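Long-range contacts in cyanuric acid amidohydrolase (Azorhizobium caulinodans, PDB 4NQ3), which hydrolyses cyanuric acid, opening its s-triazine ring to give carboxybiuret, which spontaneously loses carbon dioxide to form biuret: residues 49-53 / 227-231; 55-60 / 75-79. All coordinates share one frame; numbering follows the deposited sequence.

Contact 1: 49-53 / 227-231; sequences DFSRG and SGIEL. With BR8 (barbituric acid), chain C.
Arg52 and Glu230 form a salt bridge that ties the start of helix 51-67 to the loop after strand 223-227. Arg52 NE gives its hydrogen to the syn lone pair of Glu230 OE1 at 3.1 Å (156°), the oxygen slightly tilted from the guanidinium plane. Glu230 turns back through a bend at chi2 (-82°), laying its carboxylate beside Arg52 CB. Asp49 OD2, hydrogen-bonded to Gly45 N, adds a long, purely electrostatic pairing with Arg52 NH1 well out of the guanidinium plane, while OD1 caps the helix, accepting from Ser51 N at 2.8 Å. A water donates to Glu230 OE1 and Asp49 O and accepts from Gly53 N.

Packing covers both guanidinium faces. Gly228 CA sits 3.7 Å from Arg52 CZ over one face, near Ser227 O; Asp49 CB covers the opposite face, and Ile229 CG2 meets the edge.

Both segments grip barbituric acid. Arg52 NH1 donates to its O2 at 2.9 Å, whereas Ser227 N donates to O8 at 2.6 Å and Ser227 O accepts from N1 at 2.8 Å. With a leucine in place of Arg52, ligand O2 would probably lose this donor and Glu230 its close cationic partner, leaving a long, weak pairing with Lys156. The chemistry implies a substrate-binding arginine aimed at a ring carbonyl, its orientation probably set by a second-shell glutamate, packing on both faces and the NH1 bond to Cys46 O.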
loop_
_atom_site.group_PDB
_atom_site.type_symbol
_atom_site.label_atom_id
_atom_site.label_comp_id
_atom_site.label_asym_id
_atom_site.label_seq_id
_atom_site.Cartn_x
_atom_site.Cartn_y
_atom_site.Cartn_z
ATOM N N ASP A 49 10.003 -1.620 8.396
ATOM C CA ASP A 49 9.446 -0.711 9.356
ATOM C C ASP A 49 10.600 -0.160 10.154
ATOM O O ASP A 49 11.178 -0.865 10.968
ATOM C CB ASP A 49 8.435 -1.425 10.250
ATOM C CG ASP A 49 7.840 -0.513 11.338
ATOM O OD1 ASP A 49 8.429 0.564 11.677
ATOM O OD2 ASP A 49 6.761 -0.891 11.860
ATOM N N PHE A 50 10.932 1.104 9.940
ATOM C CA PHE A 50 12.060 1.690 10.647
ATOM C C PHE A 50 11.605 2.593 11.780
ATOM O O PHE A 50 12.440 3.189 12.474
ATOM C CB PHE A 50 12.963 2.448 9.672
ATOM C CG PHE A 50 13.427 1.596 8.556
ATOM C CD1 PHE A 50 14.460 0.673 8.759
ATOM C CD2 PHE A 50 12.778 1.633 7.323
ATOM C CE1 PHE A 50 14.869 -0.172 7.725
ATOM C CE2 PHE A 50 13.186 0.791 6.279
ATOM C CZ PHE A 50 14.218 -0.113 6.481
ATOM N N SER A 51 10.295 2.683 11.996
ATOM C CA SER A 51 9.849 3.446 13.136
ATOM C C SER A 51 10.305 2.724 14.413
ATOM O O SER A 51 10.608 3.363 15.412
ATOM C CB SER A 51 8.340 3.640 13.099
ATOM O OG SER A 51 7.659 2.439 13.403
ATOM N N ARG A 52 10.404 1.395 14.353
ATOM C CA ARG A 52 10.827 0.570 15.487
ATOM C C ARG A 52 12.251 0.927 15.901
ATOM O O ARG A 52 12.513 1.244 17.062
ATOM C CB ARG A 52 10.752 -0.929 15.142
ATOM C CG ARG A 52 9.334 -1.480 14.996
ATOM C CD ARG A 52 9.296 -2.959 14.654
ATOM N NE ARG A 52 10.144 -3.250 13.514
ATOM C CZ ARG A 52 9.746 -3.857 12.407
ATOM N NH1 ARG A 52 8.490 -4.260 12.283
ATOM N NH2 ARG A 52 10.610 -4.072 11.430
ATOM N N GLY A 53 13.174 0.833 14.946
ATOM C CA GLY A 53 14.572 1.103 15.212
ATOM C C GLY A 53 14.799 2.541 15.624
ATOM O O GLY A 53 15.613 2.820 16.520
ATOM N N SER A 227 8.256 -9.475 15.851
ATOM C CA SER A 227 9.487 -9.590 15.084
ATOM C C SER A 227 9.921 -8.191 14.615
ATOM O O SER A 227 9.100 -7.298 14.489
ATOM C CB SER A 227 9.274 -10.553 13.912
ATOM O OG SER A 227 10.472 -10.835 13.209
ATOM N N GLY A 228 11.209 -7.981 14.382
ATOM C CA GLY A 228 11.663 -6.681 13.951
ATOM C C GLY A 228 13.003 -6.725 13.253
ATOM O O GLY A 228 13.826 -7.591 13.507
ATOM N N ILE A 229 13.227 -5.777 12.359
ATOM C CA ILE A 229 14.459 -5.750 11.588
ATOM C C ILE A 229 15.625 -5.223 12.403
ATOM O O ILE A 229 16.782 -5.377 12.005
ATOM C CB ILE A 229 14.296 -4.891 10.311
ATOM C CG1 ILE A 229 15.483 -5.064 9.375
ATOM C CG2 ILE A 229 14.121 -3.437 10.659
ATOM C CD1 ILE A 229 15.218 -4.441 8.017
ATOM N N GLU A 230 15.328 -4.626 13.555
ATOM C CA GLU A 230 16.328 -3.843 14.289
ATOM C C GLU A 230 17.119 -4.581 15.367
ATOM O O GLU A 230 17.845 -3.947 16.120
ATOM C CB GLU A 230 15.661 -2.638 14.957
ATOM C CG GLU A 230 14.615 -2.968 16.038
ATOM C CD GLU A 230 13.251 -3.293 15.411
ATOM O OE1 GLU A 230 13.133 -3.092 14.180
ATOM O OE2 GLU A 230 12.290 -3.682 16.130
ATOM N N LEU A 231 16.966 -5.891 15.501
ATOM C CA LEU A 231 17.803 -6.592 16.467
ATOM C C LEU A 231 18.243 -7.940 15.919
ATOM O O LEU A 231 17.550 -8.512 15.095
ATOM C CB LEU A 231 17.054 -6.764 17.790
ATOM C CG LEU A 231 16.016 -7.886 17.942
ATOM C CD1 LEU A 231 15.661 -8.034 19.390
ATOM C CD2 LEU A 231 14.781 -7.602 17.175
HETATM N N1 BR8 C . 6.329 -6.867 14.366
HETATM C C2 BR8 C . 5.831 -5.620 14.526
HETATM O O2 BR8 C . 6.582 -4.678 14.360
HETATM N N3 BR8 C . 4.519 -5.433 14.854
HETATM C C4 BR8 C . 3.630 -6.524 15.035
HETATM O O4 BR8 C . 2.456 -6.316 15.322
HETATM C C5 BR8 C . 4.077 -7.984 14.924
HETATM C C6 BR8 C . 5.551 -8.007 14.545
HETATM O O8 BR8 C . 6.098 -9.074 14.378
HETATM O O HOH W 1 13.421 -1.076 12.600
#

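Contact 2: 55-60 / 75-79; sequences AVQSLQ and CLVMS. With BR8 (barbituric acid), chain C.
The beta-alpha-beta unit formed by strand 34-41, helix 51-67 and strand 75-80 is closed here, as Val56 and its neighbours on the crossover helix pack against Leu76 and Met78 of the second strand. The helix runs back across the sheet, its local axis 9.4 Å from that of the strand and at 149° to it, nearly antiparallel. No hydrogen bond crosses between the segments; the joint is made by aliphatic groups and the selenium of Met78, which is present as selenomethionine.

Ala55, Val56, Leu59 and Gln60, on successive turns, supply the helical surface. Val56 bridges both strand residues: its CG1, anti to the backbone N (chi1 168°), touches Leu76 CD1 at 3.9 Å, and its CG2 meets Met78 CG at 3.6 Å. Leu76 spreads its two methyls between different partners. CD1 also lies against Gln60 CG at 3.9 Å, so the aliphatic part of that glutamine borders the apolar patch, while CD2 approaches Leu59 CD1 at 4.1 Å.

Between these strand residues Val77 is directed away from the helix, and its side chain touches Phe38 of strand 34-41 and Tyr331. The backbone then leads directly to the active site: Met78 O accepts a hydrogen bond from the catalytic Lys156, and Ser79, a substrate-binding residue, brings its OG, also hydrogen-bonded to Lys40 NZ, to 2.9 Å from N3 of barbituric acid. The strand packed against the helix thus also carries part of the pocket. Met78 bends at chi2 (-66°), bringing SE to 3.8 Å from Ala55 CB, and a further bend at chi3 carries CE to 3.7 Å from Leu59 CD1.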
loop_
_atom_site.group_PDB
_atom_site.type_symbol
_atom_site.label_atom_id
_atom_site.label_comp_id
_atom_site.label_asym_id
_atom_site.label_seq_id
_atom_site.Cartn_x
_atom_site.Cartn_y
_atom_site.Cartn_z
ATOM N N ALA A 55 12.614 4.472 17.279
ATOM C CA ALA A 55 12.219 4.596 18.686
ATOM C C ALA A 55 13.296 4.000 19.604
ATOM O O ALA A 55 13.574 4.537 20.676
ATOM C CB ALA A 55 10.895 3.918 18.938
ATOM N N VAL A 56 13.884 2.877 19.193
ATOM C CA VAL A 56 14.871 2.200 20.017
ATOM C C VAL A 56 16.065 3.107 20.219
ATOM O O VAL A 56 16.488 3.358 21.351
ATOM C CB VAL A 56 15.326 0.873 19.404
ATOM C CG1 VAL A 56 16.527 0.369 20.121
ATOM C CG2 VAL A 56 14.192 -0.171 19.494
ATOM N N GLN A 57 16.575 3.641 19.117
ATOM C CA GLN A 57 17.721 4.537 19.168
ATOM C C GLN A 57 17.427 5.701 20.073
ATOM O O GLN A 57 18.247 6.088 20.887
ATOM C CB GLN A 57 18.070 5.034 17.771
ATOM C CG GLN A 57 19.436 5.637 17.648
ATOM C CD GLN A 57 19.771 5.998 16.217
ATOM O OE1 GLN A 57 19.093 6.836 15.583
ATOM N NE2 GLN A 57 20.842 5.389 15.701
ATOM N N SER A 58 16.232 6.251 19.939
ATOM C CA SER A 58 15.859 7.414 20.718
ATOM C C SER A 58 15.783 7.084 22.184
ATOM O O SER A 58 16.227 7.872 23.034
ATOM C CB SER A 58 14.534 7.957 20.235
ATOM O OG SER A 58 14.701 8.391 18.902
ATOM N N LEU A 59 15.221 5.915 22.475
ATOM C CA LEU A 59 15.104 5.466 23.842
ATOM C C LEU A 59 16.470 5.137 24.415
ATOM O O LEU A 59 16.757 5.500 25.555
ATOM C CB LEU A 59 14.184 4.263 23.914
ATOM C CG LEU A 59 12.704 4.621 23.908
ATOM C CD1 LEU A 59 11.842 3.348 23.785
ATOM C CD2 LEU A 59 12.350 5.440 25.145
ATOM N N GLN A 60 17.319 4.487 23.611
ATOM C CA GLN A 60 18.677 4.143 24.030
ATOM C C GLN A 60 19.482 5.402 24.406
ATOM O O GLN A 60 20.126 5.433 25.468
ATOM C CB GLN A 60 19.395 3.372 22.936
ATOM C CG GLN A 60 19.148 1.887 22.893
ATOM C CD GLN A 60 19.701 1.250 21.595
ATOM O OE1 GLN A 60 20.136 1.957 20.673
ATOM N NE2 GLN A 60 19.715 -0.088 21.537
ATOM N N CYS A 75 14.963 -4.010 28.465
ATOM C CA CYS A 75 14.357 -4.653 27.309
ATOM C C CYS A 75 13.521 -3.671 26.539
ATOM O O CYS A 75 12.575 -3.086 27.088
ATOM C CB CYS A 75 13.501 -5.834 27.730
ATOM S SG CYS A 75 14.535 -7.279 28.138
ATOM N N LEU A 76 13.879 -3.479 25.273
ATOM C CA LEU A 76 13.138 -2.583 24.400
ATOM C C LEU A 76 12.376 -3.410 23.356
ATOM O O LEU A 76 12.966 -3.953 22.420
ATOM C CB LEU A 76 14.087 -1.583 23.744
ATOM C CG LEU A 76 14.797 -0.596 24.686
ATOM C CD1 LEU A 76 15.675 0.404 23.929
ATOM C CD2 LEU A 76 13.799 0.178 25.568
ATOM N N VAL A 77 11.068 -3.531 23.558
ATOM C CA VAL A 77 10.170 -4.172 22.602
ATOM C C VAL A 77 9.362 -3.130 21.833
ATOM O O VAL A 77 8.372 -2.602 22.344
ATOM C CB VAL A 77 9.172 -5.146 23.284
ATOM C CG1 VAL A 77 8.364 -5.863 22.246
ATOM C CG2 VAL A 77 9.879 -6.100 24.206
HETATM N N MSE A 78 9.776 -2.816 20.615
HETATM C CA MSE A 78 9.006 -1.871 19.824
HETATM C C MSE A 78 8.216 -2.625 18.781
HETATM O O MSE A 78 8.785 -3.171 17.843
HETATM C CB MSE A 78 9.901 -0.837 19.154
HETATM C CG MSE A 78 10.678 0.060 20.130
HETATM SE SE MSE A 78 9.518 1.224 21.188
HETATM C CE MSE A 78 9.825 0.388 22.930
ATOM N N SER A 79 6.904 -2.681 18.960
ATOM C CA SER A 79 6.034 -3.336 17.995
ATOM C C SER A 79 5.380 -2.311 17.109
ATOM O O SER A 79 4.653 -1.448 17.605
ATOM C CB SER A 79 4.961 -4.158 18.683
ATOM O OG SER A 79 4.220 -4.861 17.712
HETATM N N1 BR8 C . 6.329 -6.867 14.366
HETATM C C2 BR8 C . 5.831 -5.620 14.526
HETATM O O2 BR8 C . 6.582 -4.678 14.360
HETATM N N3 BR8 C . 4.519 -5.433 14.854
HETATM C C4 BR8 C . 3.630 -6.524 15.035
HETATM O O4 BR8 C . 2.456 -6.316 15.322
HETATM C C5 BR8 C . 4.077 -7.984 14.924
HETATM C C6 BR8 C . 5.551 -8.007 14.545
HETATM O O8 BR8 C . 6.098 -9.074 14.378
#

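Overall arrangement
Helix 51-67 takes part in both contacts, which lie with their centres about 9 Å apart and share the barbituric acid pocket. Contact 1, at the helix start, is buried and polar, built from charges, a water and ligand bonds; it joins two regions predicted to be separate repeating units. Contact 2, a turn further along the helix, is partly buried and apolar, stays within the first of those regions, and is nested inside the loop that contact 1 closes. The two touch where Arg52 CD lies beside Met78 O. Neither is a surface patch, though residues of both segments 49-53 and 55-60 also touch a second subunit.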